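Local structure of sensor protein (Geobacter sulfurreducens, 3H7M) at residues Tyr36-Glu39 against Leu40-Ile44; Glu210-Ala213 against Ile214-Thr218. The protein is probably a membrane histidine kinase that uses ATP to phosphorylate histidine, here represented by its sensor domain, which resembles periplasmic solute-binding proteins. One frame throughout, in Å; residues are numbered along the deposited sequence.

Contact 1: residues Tyr36-Glu39 against Leu40-Ile44; sequences YNVE and LTRAI
Y36 and L40 meet in the first two turns of helix 36-48, where four consecutive alpha-helical bonds run from the amides of L40, T41, R42 and A43 back to the carbonyls of Y36, N37, V38 and E39. This is i to i+4 packing at the N-terminal end of a helix in a fold of the periplasmic binding protein type. The helix starts just after the short strand 33-34.

The bond from T41 N to N37 O is the shortest of the four, at 2.7 Å, and close to straight, with an angle of 169° at the hydrogen. T41 OG1 also lies 3.1 Å from N37 O, but its hydroxyl has other partners in Y195 and Q75.

The Y36 ring leaves with CG anti to the backbone N (chi1 172°), which swings it alongside L40. The CD2 methyl of L40 sits over one face of the ring, 4.0 Å from the centroid. This is a CH-pi contact, displaced toward the hydroxyl end, with CD2 3.6 Å from CZ of Y36. The phenol oxygen is held by the carbonyl of H93, and the H93 ring also meets that of Y36. These contacts probably limit the turning of the ring.

N37 points away from the next turn. Its ND2 is bonded to E25 and to the hydroxyl of Y193. E39 turns to helix 220-227, where OE1 forms a salt bridge with K227, the last residue of that helix.

On another side of the helix, V38 and R42 run side by side. The R42 chain is extended from CG to NE and lays its guanidinium against the valine. The CG1 methyl of V38 lies over one guanidinium face, toward the rim, 3.3 Å from NH1 of R42.

Contact 2: residues Glu210-Ala213 against Ile214-Thr218; sequences EGLA and ILRKT
E210 opens the last two turns of helix 202-218 by accepting the amide of I214, with E210 O to I214 N at 2.8 Å. Its side chain is at an exposed position. The same carbonyl is flanked by the I214 side chain. I214 CG1 stands beside its own backbone N (chi1 -69°), which brings it to 3.1 Å from E210 O.

G211 accepts the amide of L215 in the straightest bond of the set, 175° at the hydrogen. L215 CG packs 3.4 Å from G211 O.

L212 makes the main side-chain contact. Its carbonyl takes the amide of R216, and its isobutyl group lies alongside the arginine. The R216 chain bends at chi3 (114°) and turns NH1 back toward the leucine. L212 CG touches the guanidinium at its edge, in its plane, 3.8 Å from R216 NH1. Both leucine methyls are about as near to this nitrogen. R216 also makes a cation-pi contact with Y221, and its NH1 a weak hydrogen bond with the carbonyl of P92. With an alanine in place of R216, the Y221 ring would probably lose its cation, the P92 carbonyl its weak donor and L212 the guanidinium edge beside it.

A213 closes the set, its carbonyl accepting the K217 amide at 3.1 Å from A213 O to K217 N.

These turns end the helix. E210 and I214 touch M48 of helix 36-48. L215 is wedged between that helix, at A43 and I44, and helix 220-227, at Q220 and Y221. R216 reaches P92 on strand 87-103.

Contacts 1 and 2 are turns of two different helices that pack directly on each other, with their centres 12 Å apart. I44 packs on L215. I44 CG1 lies 3.5 Å from L215 CD1, and A43 CB is 3.9 Å from the same methyl. The I44 CD1 methyl reaches the backbone of the other helix, 3.8 Å from L212 N. There G211 has no side chain, and I44 CG1 comes to 3.9 Å from G211 C. Helix 220-227 touches both contacts, through Y36, E39 and A43 on one and L215 and R216 on the other. None of their residues belongs to the sodium site of A84, D88 and Q199.

Contact 1: residues Tyr36-Glu39 against Leu40-Ile44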
ATOM      1  N   TYR A  36      -3.156  10.030  -0.855  1.00 27.46           N
ATOM      2  CA  TYR A  36      -4.176   9.822   0.160  1.00 35.03           C
ATOM      3  C   TYR A  36      -3.536   9.713   1.563  1.00 37.99           C
ATOM      4  O   TYR A  36      -3.920  10.434   2.470  1.00 35.85           O
ATOM      5  CB  TYR A  36      -4.951   8.540  -0.183  1.00 32.50           C
ATOM      6  CG  TYR A  36      -5.930   8.045   0.860  1.00 34.59           C
ATOM      7  CD1 TYR A  36      -5.672   6.876   1.596  1.00 29.40           C
ATOM      8  CD2 TYR A  36      -7.138   8.716   1.086  1.00 31.69           C
ATOM      9  CE1 TYR A  36      -6.624   6.378   2.535  1.00 25.46           C
ATOM     10  CE2 TYR A  36      -8.081   8.235   2.012  1.00 30.17           C
ATOM     11  CZ  TYR A  36      -7.822   7.062   2.729  1.00 37.46           C
ATOM     12  OH  TYR A  36      -8.783   6.550   3.592  1.00 45.24           O
ATOM     13  N   ASN A  37      -2.551   8.833   1.718  1.00 32.19           N
ATOM     14  CA  ASN A  37      -1.887   8.634   3.001  1.00 34.43           C
ATOM     15  C   ASN A  37      -1.320   9.937   3.537  1.00 38.05           C
ATOM     16  O   ASN A  37      -1.528  10.296   4.703  1.00 38.33           O
ATOM     17  CB  ASN A  37      -0.754   7.594   2.883  1.00 30.01           C
ATOM     18  CG  ASN A  37      -1.260   6.179   2.497  1.00 24.48           C
ATOM     19  OD1 ASN A  37      -2.454   5.930   2.362  1.00 25.36           O
ATOM     20  ND2 ASN A  37      -0.331   5.258   2.331  1.00 27.74           N
ATOM     21  N   VAL A  38      -0.616  10.644   2.667  1.00 37.99           N
ATOM     22  CA  VAL A  38       0.032  11.915   2.992  1.00 32.45           C
ATOM     23  C   VAL A  38      -0.971  12.953   3.485  1.00 26.43           C
ATOM     24  O   VAL A  38      -0.800  13.585   4.523  1.00 40.95           O
ATOM     25  CB  VAL A  38       0.796  12.414   1.732  1.00 34.11           C
ATOM     26  CG1 VAL A  38       1.311  13.833   1.904  1.00 32.78           C
ATOM     27  CG2 VAL A  38       1.978  11.481   1.486  1.00 35.26           C
ATOM     28  N   GLU A  39      -2.035  13.109   2.741  1.00 28.78           N
ATOM     29  CA  GLU A  39      -3.065  14.046   3.098  1.00 32.52           C
ATOM     30  C   GLU A  39      -3.675  13.642   4.453  1.00 38.00           C
ATOM     31  O   GLU A  39      -3.963  14.483   5.315  1.00 32.84           O
ATOM     32  CB  GLU A  39      -4.116  14.014   2.008  1.00 36.24           C
ATOM     33  CG  GLU A  39      -4.772  15.331   1.757  1.00 55.89           C
ATOM     34  CD  GLU A  39      -5.318  15.428   0.353  1.00 57.09           C
ATOM     35  OE1 GLU A  39      -4.546  15.102  -0.584  1.00 44.49           O
ATOM     36  OE2 GLU A  39      -6.499  15.842   0.205  1.00 53.32           O
ATOM     37  N   LEU A  40      -3.874  12.342   4.627  1.00 32.25           N
ATOM     38  CA  LEU A  40      -4.439  11.813   5.860  1.00 34.91           C
ATOM     39  C   LEU A  40      -3.490  12.122   7.030  1.00 33.66           C
ATOM     40  O   LEU A  40      -3.888  12.649   8.066  1.00 38.37           O
ATOM     41  CB  LEU A  40      -4.630  10.310   5.707  1.00 35.70           C
ATOM     42  CG  LEU A  40      -5.968   9.755   6.186  1.00 50.28           C
ATOM     43  CD1 LEU A  40      -7.113  10.634   5.688  1.00 42.46           C
ATOM     44  CD2 LEU A  40      -6.127   8.331   5.675  1.00 45.47           C
ATOM     45  N   THR A  41      -2.227  11.783   6.848  1.00 31.51           N
ATOM     46  CA  THR A  41      -1.231  12.044   7.856  1.00 35.17           C
ATOM     47  C   THR A  41      -1.114  13.533   8.167  1.00 38.65           C
ATOM     48  O   THR A  41      -1.029  13.909   9.322  1.00 41.26           O
ATOM     49  CB  THR A  41       0.113  11.541   7.411  1.00 31.41           C
ATOM     50  OG1 THR A  41       0.070  10.119   7.358  1.00 31.48           O
ATOM     51  CG2 THR A  41       1.213  12.003   8.393  1.00 31.39           C
ATOM     52  N   ARG A  42      -1.112  14.383   7.146  1.00 36.51           N
ATOM     53  CA  ARG A  42      -1.009  15.802   7.423  1.00 33.15           C
ATOM     54  C   ARG A  42      -2.220  16.255   8.192  1.00 36.13           C
ATOM     55  O   ARG A  42      -2.107  17.073   9.114  1.00 34.24           O
ATOM     56  CB  ARG A  42      -0.897  16.640   6.146  1.00 36.56           C
ATOM     57  CG  ARG A  42       0.452  16.534   5.444  1.00 46.40           C
ATOM     58  CD  ARG A  42       0.686  17.710   4.498  1.00 42.02           C
ATOM     59  NE  ARG A  42       1.985  17.628   3.826  1.00 50.40           N
ATOM     60  CZ  ARG A  42       2.140  17.355   2.532  1.00 50.23           C
ATOM     61  NH1 ARG A  42       1.078  17.143   1.762  1.00 51.05           N
ATOM     62  NH2 ARG A  42       3.354  17.281   2.005  1.00 50.48           N
ATOM     63  N   ALA A  43      -3.384  15.724   7.834  1.00 28.66           N
ATOM     64  CA  ALA A  43      -4.585  16.153   8.526  1.00 31.38           C
ATOM     65  C   ALA A  43      -4.528  15.717   9.986  1.00 39.97           C
ATOM     66  O   ALA A  43      -4.910  16.471  10.869  1.00 35.37           O
ATOM     67  CB  ALA A  43      -5.841  15.605   7.854  1.00 20.86           C
ATOM     68  N   ILE A  44      -4.043  14.505  10.233  1.00 37.10           N
ATOM     69  CA  ILE A  44      -3.944  13.985  11.589  1.00 37.34           C
ATOM     70  C   ILE A  44      -2.945  14.829  12.395  1.00 46.12           C
ATOM     71  O   ILE A  44      -3.206  15.191  13.544  1.00 44.78           O
ATOM     72  CB  ILE A  44      -3.483  12.507  11.566  1.00 37.17           C
ATOM     73  CG1 ILE A  44      -4.662  11.598  11.210  1.00 36.67           C
ATOM     74  CG2 ILE A  44      -2.864  12.120  12.897  1.00 28.30           C
ATOM     75  CD1 ILE A  44      -4.289  10.113  11.145  1.00 28.43           C
TER

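Contact 2: residues Glu210-Ala213 against Ile214-Thr218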
ATOM      1  N   GLU A 210      -6.304   8.117  17.565  1.00 33.21           N
ATOM      2  CA  GLU A 210      -7.169   9.196  18.004  1.00 42.45           C
ATOM      3  C   GLU A 210      -7.376  10.206  16.862  1.00 37.24           C
ATOM      4  O   GLU A 210      -8.501  10.658  16.607  1.00 38.71           O
ATOM      5  CB  GLU A 210      -6.527   9.870  19.224  1.00 50.19           C
ATOM      6  CG  GLU A 210      -7.487  10.631  20.119  1.00 54.82           C
ATOM      7  CD  GLU A 210      -6.789  11.270  21.320  1.00 59.29           C
ATOM      8  OE1 GLU A 210      -5.848  10.651  21.872  1.00 57.03           O
ATOM      9  OE2 GLU A 210      -7.189  12.386  21.719  1.00 62.06           O
ATOM     10  N   GLY A 211      -6.286  10.565  16.183  1.00 36.56           N
ATOM     11  CA  GLY A 211      -6.401  11.487  15.060  1.00 35.55           C
ATOM     12  C   GLY A 211      -7.324  10.901  13.988  1.00 35.94           C
ATOM     13  O   GLY A 211      -8.224  11.576  13.484  1.00 34.18           O
ATOM     14  N   LEU A 212      -7.128   9.626  13.662  1.00 35.54           N
ATOM     15  CA  LEU A 212      -7.968   8.975  12.653  1.00 36.90           C
ATOM     16  C   LEU A 212      -9.415   9.011  13.095  1.00 39.67           C
ATOM     17  O   LEU A 212     -10.309   9.393  12.328  1.00 46.00           O
ATOM     18  CB  LEU A 212      -7.527   7.526  12.445  1.00 39.33           C
ATOM     19  CG  LEU A 212      -8.222   6.717  11.353  1.00 48.70           C
ATOM     20  CD1 LEU A 212      -8.168   7.449   9.988  1.00 39.52           C
ATOM     21  CD2 LEU A 212      -7.514   5.384  11.270  1.00 35.17           C
ATOM     22  N   ALA A 213      -9.647   8.638  14.350  1.00 33.90           N
ATOM     23  CA  ALA A 213     -10.999   8.637  14.874  1.00 27.29           C
ATOM     24  C   ALA A 213     -11.597  10.037  14.788  1.00 30.60           C
ATOM     25  O   ALA A 213     -12.773  10.201  14.470  1.00 32.79           O
ATOM     26  CB  ALA A 213     -10.994   8.138  16.326  1.00 35.53           C
ATOM     27  N   ILE A 214     -10.780  11.054  15.057  1.00 33.38           N
ATOM     28  CA  ILE A 214     -11.283  12.420  14.999  1.00 37.20           C
ATOM     29  C   ILE A 214     -11.676  12.802  13.578  1.00 30.50           C
ATOM     30  O   ILE A 214     -12.783  13.308  13.350  1.00 30.25           O
ATOM     31  CB  ILE A 214     -10.254  13.421  15.529  1.00 42.30           C
ATOM     32  CG1 ILE A 214     -10.081  13.246  17.039  1.00 36.08           C
ATOM     33  CG2 ILE A 214     -10.702  14.809  15.209  1.00 22.80           C
ATOM     34  CD1 ILE A 214      -9.062  14.174  17.645  1.00 31.63           C
ATOM     35  N   LEU A 215     -10.771  12.567  12.625  1.00 27.66           N
ATOM     36  CA  LEU A 215     -11.091  12.847  11.204  1.00 32.14           C
ATOM     37  C   LEU A 215     -12.403  12.163  10.780  1.00 32.85           C
ATOM     38  O   LEU A 215     -13.205  12.742  10.050  1.00 31.67           O
ATOM     39  CB  LEU A 215      -9.961  12.364  10.284  1.00 24.67           C
ATOM     40  CG  LEU A 215      -8.650  13.124  10.471  1.00 18.67           C
ATOM     41  CD1 LEU A 215      -7.582  12.601   9.536  1.00 38.34           C
ATOM     42  CD2 LEU A 215      -8.917  14.614  10.271  1.00 27.51           C
ATOM     43  N   ARG A 216     -12.639  10.937  11.249  1.00 35.31           N
ATOM     44  CA  ARG A 216     -13.885  10.277  10.880  1.00 38.38           C
ATOM     45  C   ARG A 216     -15.118  10.940  11.469  1.00 39.49           C
ATOM     46  O   ARG A 216     -16.134  11.057  10.797  1.00 42.98           O
ATOM     47  CB  ARG A 216     -13.854   8.812  11.265  1.00 35.33           C
ATOM     48  CG  ARG A 216     -12.789   8.021  10.525  1.00 49.75           C
ATOM     49  CD  ARG A 216     -12.712   6.584  11.032  1.00 59.21           C
ATOM     50  NE  ARG A 216     -13.115   5.629  10.004  1.00 70.34           N
ATOM     51  CZ  ARG A 216     -12.279   4.840   9.334  1.00 75.24           C
ATOM     52  NH1 ARG A 216     -10.976   4.877   9.581  1.00 73.43           N
ATOM     53  NH2 ARG A 216     -12.751   4.027   8.398  1.00 78.66           N
ATOM     54  N   LYS A 217     -15.050  11.414  12.706  1.00 41.58           N
ATOM     55  CA  LYS A 217     -16.241  12.044  13.279  1.00 36.70           C
ATOM     56  C   LYS A 217     -16.506  13.459  12.798  1.00 36.62           C
ATOM     57  O   LYS A 217     -17.630  13.963  12.939  1.00 36.07           O
ATOM     58  CB  LYS A 217     -16.178  12.031  14.807  1.00 39.97           C
ATOM     59  CG  LYS A 217     -16.022  10.634  15.364  1.00 37.07           C
ATOM     60  CD  LYS A 217     -16.236  10.586  16.869  1.00 38.60           C
ATOM     61  CE  LYS A 217     -16.228   9.161  17.375  1.00 46.35           C
ATOM     62  NZ  LYS A 217     -17.625   8.688  17.512  1.00 46.71           N
ATOM     63  N   THR A 218     -15.499  14.116  12.221  1.00 38.25           N
ATOM     64  CA  THR A 218     -15.726  15.495  11.769  1.00 37.64           C
ATOM     65  C   THR A 218     -16.099  15.600  10.312  1.00 38.08           C
ATOM     66  O   THR A 218     -16.559  16.654   9.862  1.00 40.46           O
ATOM     67  CB  THR A 218     -14.487  16.404  11.987  1.00 41.27           C
ATOM     68  OG1 THR A 218     -13.399  15.935  11.180  1.00 32.98           O
ATOM     69  CG2 THR A 218     -14.068  16.411  13.459  1.00 30.37           C
TER